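Long-range contact in anthranilate-CoA ligase (Stigmatella aurantiaca, PDB 4WV3), which belongs to the ANL superfamily of AMP-binding enzymes, with a large N-terminal region and a smaller C-terminal domain: residues M1-I15 with A188-G200. Residues are numbered along the deposited sequence; the frame is centred on the assembly and turned at random.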
loop_
_atom_site.group_PDB
_atom_site.type_symbol
_atom_site.label_atom_id
_atom_site.label_comp_id
_atom_site.label_asym_id
_atom_site.label_seq_id
_atom_site.Cartn_x
_atom_site.Cartn_y
_atom_site.Cartn_z
ATOM N N MET A 1 12.438 7.860 16.806
ATOM C CA MET A 1 13.186 9.106 16.688
ATOM C C MET A 1 12.258 10.286 16.417
ATOM O O MET A 1 11.064 10.111 16.173
ATOM C CB MET A 1 14.237 9.003 15.580
ATOM C CG MET A 1 13.664 8.673 14.212
ATOM S SD MET A 1 14.897 8.705 12.898
ATOM C CE MET A 1 15.412 10.417 12.965
ATOM N N LYS A 2 12.821 11.486 16.461
ATOM C CA LYS A 2 12.061 12.704 16.223
ATOM C C LYS A 2 12.549 13.395 14.957
ATOM O O LYS A 2 13.601 13.051 14.419
ATOM C CB LYS A 2 12.200 13.654 17.412
ATOM C CG LYS A 2 11.422 13.234 18.647
ATOM C CD LYS A 2 9.928 13.374 18.416
ATOM C CE LYS A 2 9.185 13.576 19.727
ATOM N NZ LYS A 2 7.742 13.866 19.501
ATOM N N ALA A 3 11.782 14.369 14.482
ATOM C CA ALA A 3 12.204 15.173 13.343
ATOM C C ALA A 3 13.386 16.043 13.747
ATOM O O ALA A 3 14.241 16.372 12.925
ATOM C CB ALA A 3 11.059 16.032 12.846
ATOM N N SER A 4 13.430 16.402 15.026
ATOM C CA SER A 4 14.503 17.233 15.559
ATOM C C SER A 4 15.842 16.495 15.594
ATOM O O SER A 4 16.898 17.120 15.691
ATOM C CB SER A 4 14.138 17.744 16.954
ATOM O OG SER A 4 13.718 16.681 17.792
ATOM N N ASP A 5 15.793 15.168 15.514
ATOM C CA ASP A 5 17.009 14.360 15.460
ATOM C C ASP A 5 17.660 14.461 14.083
ATOM O O ASP A 5 18.858 14.225 13.931
ATOM C CB ASP A 5 16.716 12.897 15.811
ATOM C CG ASP A 5 16.304 12.717 17.259
ATOM O OD1 ASP A 5 16.647 13.583 18.095
ATOM O OD2 ASP A 5 15.635 11.706 17.561
ATOM N N LEU A 6 16.863 14.822 13.084
ATOM C CA LEU A 6 17.363 14.995 11.727
ATOM C C LEU A 6 18.023 16.358 11.578
ATOM O O LEU A 6 17.706 17.286 12.322
ATOM C CB LEU A 6 16.214 14.870 10.723
ATOM C CG LEU A 6 15.548 13.500 10.603
ATOM C CD1 LEU A 6 14.307 13.591 9.732
ATOM C CD2 LEU A 6 16.526 12.481 10.040
ATOM N N PRO A 7 18.957 16.482 10.622
ATOM C CA PRO A 7 19.493 17.807 10.301
ATOM C C PRO A 7 18.402 18.673 9.679
ATOM O O PRO A 7 17.530 18.142 8.990
ATOM C CB PRO A 7 20.586 17.501 9.272
ATOM C CG PRO A 7 20.209 16.177 8.691
ATOM C CD PRO A 7 19.584 15.418 9.818
ATOM N N LEU A 8 18.445 19.980 9.926
ATOM C CA LEU A 8 17.427 20.895 9.418
ATOM C C LEU A 8 17.326 20.809 7.899
ATOM O O LEU A 8 16.236 20.878 7.333
ATOM C CB LEU A 8 17.729 22.331 9.848
ATOM C CG LEU A 8 16.647 23.368 9.540
ATOM C CD1 LEU A 8 15.360 23.040 10.285
ATOM C CD2 LEU A 8 17.133 24.767 9.884
ATOM N N TYR A 9 18.473 20.650 7.250
ATOM C CA TYR A 9 18.512 20.426 5.813
ATOM C C TYR A 9 18.835 18.965 5.519
ATOM O O TYR A 9 19.956 18.505 5.743
ATOM C CB TYR A 9 19.525 21.355 5.147
ATOM C CG TYR A 9 19.078 22.798 5.109
ATOM C CD1 TYR A 9 19.308 23.646 6.184
ATOM C CD2 TYR A 9 18.418 23.310 4.001
ATOM C CE1 TYR A 9 18.898 24.965 6.155
ATOM C CE2 TYR A 9 18.002 24.628 3.961
ATOM C CZ TYR A 9 18.247 25.451 5.041
ATOM O OH TYR A 9 17.836 26.763 5.007
ATOM N N TYR A 10 17.838 18.241 5.024
ATOM C CA TYR A 10 17.970 16.812 4.781
ATOM C C TYR A 10 17.416 16.436 3.415
ATOM O O TYR A 10 16.418 16.998 2.960
ATOM C CB TYR A 10 17.248 16.026 5.880
ATOM C CG TYR A 10 17.196 14.531 5.654
ATOM C CD1 TYR A 10 18.251 13.713 6.037
ATOM C CD2 TYR A 10 16.084 13.935 5.070
ATOM C CE1 TYR A 10 18.206 12.346 5.835
ATOM C CE2 TYR A 10 16.029 12.570 4.864
ATOM C CZ TYR A 10 17.093 11.780 5.249
ATOM O OH TYR A 10 17.044 10.420 5.047
ATOM N N ASN A 11 18.073 15.485 2.759
ATOM C CA ASN A 11 17.584 14.951 1.495
ATOM C C ASN A 11 17.373 13.446 1.608
ATOM O O ASN A 11 18.227 12.731 2.132
ATOM C CB ASN A 11 18.552 15.276 0.356
ATOM C CG ASN A 11 17.917 15.114 -1.012
ATOM O OD1 ASN A 11 17.718 13.997 -1.489
ATOM N ND2 ASN A 11 17.601 16.232 -1.655
ATOM N N ALA A 12 16.235 12.971 1.113
ATOM C CA ALA A 12 15.855 11.568 1.246
ATOM C C ALA A 12 16.736 10.626 0.426
ATOM O O ALA A 12 16.615 9.407 0.533
ATOM C CB ALA A 12 14.389 11.380 0.881
ATOM N N VAL A 13 17.625 11.189 -0.387
ATOM C CA VAL A 13 18.573 10.378 -1.140
ATOM C C VAL A 13 19.587 9.751 -0.182
ATOM O O VAL A 13 20.303 8.814 -0.538
ATOM C CB VAL A 13 19.302 11.201 -2.224
ATOM C CG1 VAL A 13 20.362 12.092 -1.598
ATOM C CG2 VAL A 13 19.919 10.283 -3.272
ATOM N N ASP A 14 19.630 10.269 1.042
ATOM C CA ASP A 14 20.498 9.722 2.076
ATOM C C ASP A 14 20.089 8.300 2.445
ATOM O O ASP A 14 20.912 7.518 2.913
ATOM C CB ASP A 14 20.483 10.613 3.320
ATOM C CG ASP A 14 21.411 10.107 4.405
ATOM O OD1 ASP A 14 22.639 10.301 4.279
ATOM O OD2 ASP A 14 20.913 9.513 5.383
ATOM N N ILE A 15 18.815 7.977 2.233
ATOM C CA ILE A 15 18.307 6.623 2.439
ATOM C C ILE A 15 19.165 5.623 1.668
ATOM O O ILE A 15 19.493 4.546 2.167
ATOM C CB ILE A 15 16.831 6.508 1.996
ATOM C CG1 ILE A 15 15.930 7.318 2.930
ATOM C CG2 ILE A 15 16.378 5.056 1.966
ATOM C CD1 ILE A 15 15.898 6.796 4.351
ATOM N N ALA A 188 7.365 14.926 2.848
ATOM C CA ALA A 188 8.646 15.612 2.941
ATOM C C ALA A 188 9.798 14.621 3.045
ATOM O O ALA A 188 9.584 13.430 3.276
ATOM C CB ALA A 188 8.650 16.562 4.126
ATOM N N HIS A 189 11.018 15.123 2.874
ATOM C CA HIS A 189 12.219 14.301 2.978
ATOM C C HIS A 189 12.303 13.604 4.332
ATOM O O HIS A 189 12.724 12.453 4.417
ATOM C CB HIS A 189 13.475 15.148 2.760
ATOM C CG HIS A 189 13.614 15.689 1.370
ATOM N ND1 HIS A 189 14.370 15.065 0.402
ATOM C CD2 HIS A 189 13.098 16.797 0.788
ATOM C CE1 HIS A 189 14.314 15.765 -0.718
ATOM N NE2 HIS A 189 13.548 16.821 -0.510
ATOM N N LYS A 190 11.889 14.307 5.382
ATOM C CA LYS A 190 11.986 13.798 6.748
ATOM C C LYS A 190 11.158 12.537 6.980
ATOM O O LYS A 190 11.501 11.711 7.822
ATOM C CB LYS A 190 11.573 14.877 7.755
ATOM C CG LYS A 190 10.127 15.331 7.632
ATOM C CD LYS A 190 9.725 16.225 8.794
ATOM C CE LYS A 190 8.314 16.764 8.615
ATOM N NZ LYS A 190 7.304 15.675 8.487
ATOM N N ASP A 191 10.072 12.393 6.228
ATOM C CA ASP A 191 9.137 11.293 6.435
ATOM C C ASP A 191 9.751 9.929 6.140
ATOM O O ASP A 191 9.339 8.917 6.709
ATOM C CB ASP A 191 7.882 11.500 5.585
ATOM C CG ASP A 191 7.149 12.777 5.935
ATOM O OD1 ASP A 191 7.235 13.207 7.105
ATOM O OD2 ASP A 191 6.490 13.352 5.044
ATOM N N TYR A 192 10.741 9.905 5.256
ATOM C CA TYR A 192 11.348 8.645 4.828
ATOM C C TYR A 192 12.237 7.965 5.880
ATOM O O TYR A 192 12.032 6.788 6.181
ATOM C CB TYR A 192 12.065 8.812 3.480
ATOM C CG TYR A 192 11.109 8.944 2.317
ATOM C CD1 TYR A 192 10.899 7.883 1.447
ATOM C CD2 TYR A 192 10.400 10.119 2.103
ATOM C CE1 TYR A 192 10.022 7.992 0.387
ATOM C CE2 TYR A 192 9.518 10.237 1.047
ATOM C CZ TYR A 192 9.333 9.169 0.192
ATOM O OH TYR A 192 8.458 9.275 -0.862
ATOM N N PRO A 193 13.219 8.688 6.452
ATOM C CA PRO A 193 13.988 8.013 7.503
ATOM C C PRO A 193 13.175 7.841 8.785
ATOM O O PRO A 193 13.455 6.935 9.570
ATOM C CB PRO A 193 15.162 8.966 7.740
ATOM C CG PRO A 193 14.646 10.297 7.343
ATOM C CD PRO A 193 13.738 10.040 6.180
ATOM N N LEU A 194 12.180 8.700 8.986
ATOM C CA LEU A 194 11.328 8.623 10.167
ATOM C C LEU A 194 10.472 7.360 10.178
ATOM O O LEU A 194 10.445 6.633 11.170
ATOM C CB LEU A 194 10.440 9.863 10.278
ATOM C CG LEU A 194 11.073 11.110 10.895
ATOM C CD1 LEU A 194 10.117 12.293 10.816
ATOM C CD2 LEU A 194 11.474 10.839 12.333
ATOM N N THR A 195 9.775 7.097 9.077
ATOM C CA THR A 195 8.972 5.883 8.965
ATOM C C THR A 195 9.862 4.645 8.956
ATOM O O THR A 195 9.484 3.594 9.473
ATOM C CB THR A 195 8.089 5.880 7.699
ATOM O OG1 THR A 195 8.901 6.121 6.543
ATOM C CG2 THR A 195 7.010 6.949 7.792
ATOM N N ALA A 196 11.047 4.778 8.369
ATOM C CA ALA A 196 11.995 3.672 8.301
ATOM C C ALA A 196 12.487 3.285 9.687
ATOM O O ALA A 196 12.754 2.114 9.959
ATOM C CB ALA A 196 13.169 4.028 7.399
ATOM N N GLN A 197 12.598 4.275 10.565
ATOM C CA GLN A 197 13.060 4.039 11.925
ATOM C C GLN A 197 11.912 3.622 12.838
ATOM O O GLN A 197 12.006 2.616 13.543
ATOM C CB GLN A 197 13.742 5.288 12.485
ATOM C CG GLN A 197 14.380 5.082 13.849
ATOM C CD GLN A 197 15.554 4.124 13.802
ATOM O OE1 GLN A 197 16.447 4.258 12.965
ATOM N NE2 GLN A 197 15.557 3.146 14.701
ATOM N N LEU A 198 10.828 4.393 12.812
ATOM C CA LEU A 198 9.705 4.186 13.724
ATOM C C LEU A 198 9.029 2.824 13.576
ATOM O O LEU A 198 8.638 2.210 14.569
ATOM C CB LEU A 198 8.674 5.309 13.578
ATOM C CG LEU A 198 9.113 6.693 14.066
ATOM C CD1 LEU A 198 8.003 7.716 13.868
ATOM C CD2 LEU A 198 9.551 6.640 15.523
ATOM N N TRP A 199 8.891 2.349 12.342
ATOM C CA TRP A 199 8.270 1.047 12.118
ATOM C C TRP A 199 9.244 0.005 11.572
ATOM O O TRP A 199 9.313 -1.111 12.086
ATOM C CB TRP A 199 7.056 1.163 11.195
ATOM C CG TRP A 199 6.354 -0.146 11.009
ATOM C CD1 TRP A 199 5.363 -0.662 11.792
ATOM C CD2 TRP A 199 6.602 -1.115 9.984
ATOM N NE1 TRP A 199 4.975 -1.890 11.313
ATOM C CE2 TRP A 199 5.720 -2.191 10.203
ATOM C CE3 TRP A 199 7.483 -1.176 8.899
ATOM C CZ2 TRP A 199 5.692 -3.315 9.381
ATOM C CZ3 TRP A 199 7.453 -2.291 8.082
ATOM C CH2 TRP A 199 6.563 -3.345 8.326
ATOM N N GLY A 200 9.983 0.374 10.529
ATOM C CA GLY A 200 10.897 -0.542 9.870
ATOM C C GLY A 200 11.907 -1.180 10.806
ATOM O O GLY A 200 12.159 -2.383 10.735
#
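Tyr10, His189 and Pro193 form the middle of this contact, in which the N-terminal segment of an ANL-family enzyme wraps along helix 191-204 and the type I turn, Ala188 to Asp191, that leads into it. One hydrogen bond crosses between the segments: Ala12 N donates to His189 ND1 at 2.9 Å, nearly straight at 158° and close to the imidazole plane. That bond helps set the rotation of the ring, while Tyr10 O lies over one imidazole face and accepts from Ser164. Beside it, Asn11 OD1 takes Val13 N on a lone pair, capping the turn into helix 14-17; Asn11 ND2 turns to Val81 O of helix 71-83. The end of the Lys190 side chain leads away, its NZ making a salt bridge to Asp191 OD1 and a hydrogen bond to Glu371 O.

Most of the remaining contact is apolar. Tyr10, whose chi1 of 174° swings CG away from its own N, brings its phenol to the pyrrolidine of Pro193, where Tyr10 CZ lies 3.5 Å from Pro193 CG; His189 O sits at the ring edge. Leu6 fills the next place, CD1 at 3.6 Å from Lys190 CB and CD2 against Pro193 CG. Ile15 CD1 reaches Pro193 CA from the other end of the segment. Farther along the helix, Met1 crosses Gln197 at about a right angle, its SD 3.6 Å from Gln197 CB, and Met1 CG meets Leu194 CD2 at 3.6 Å.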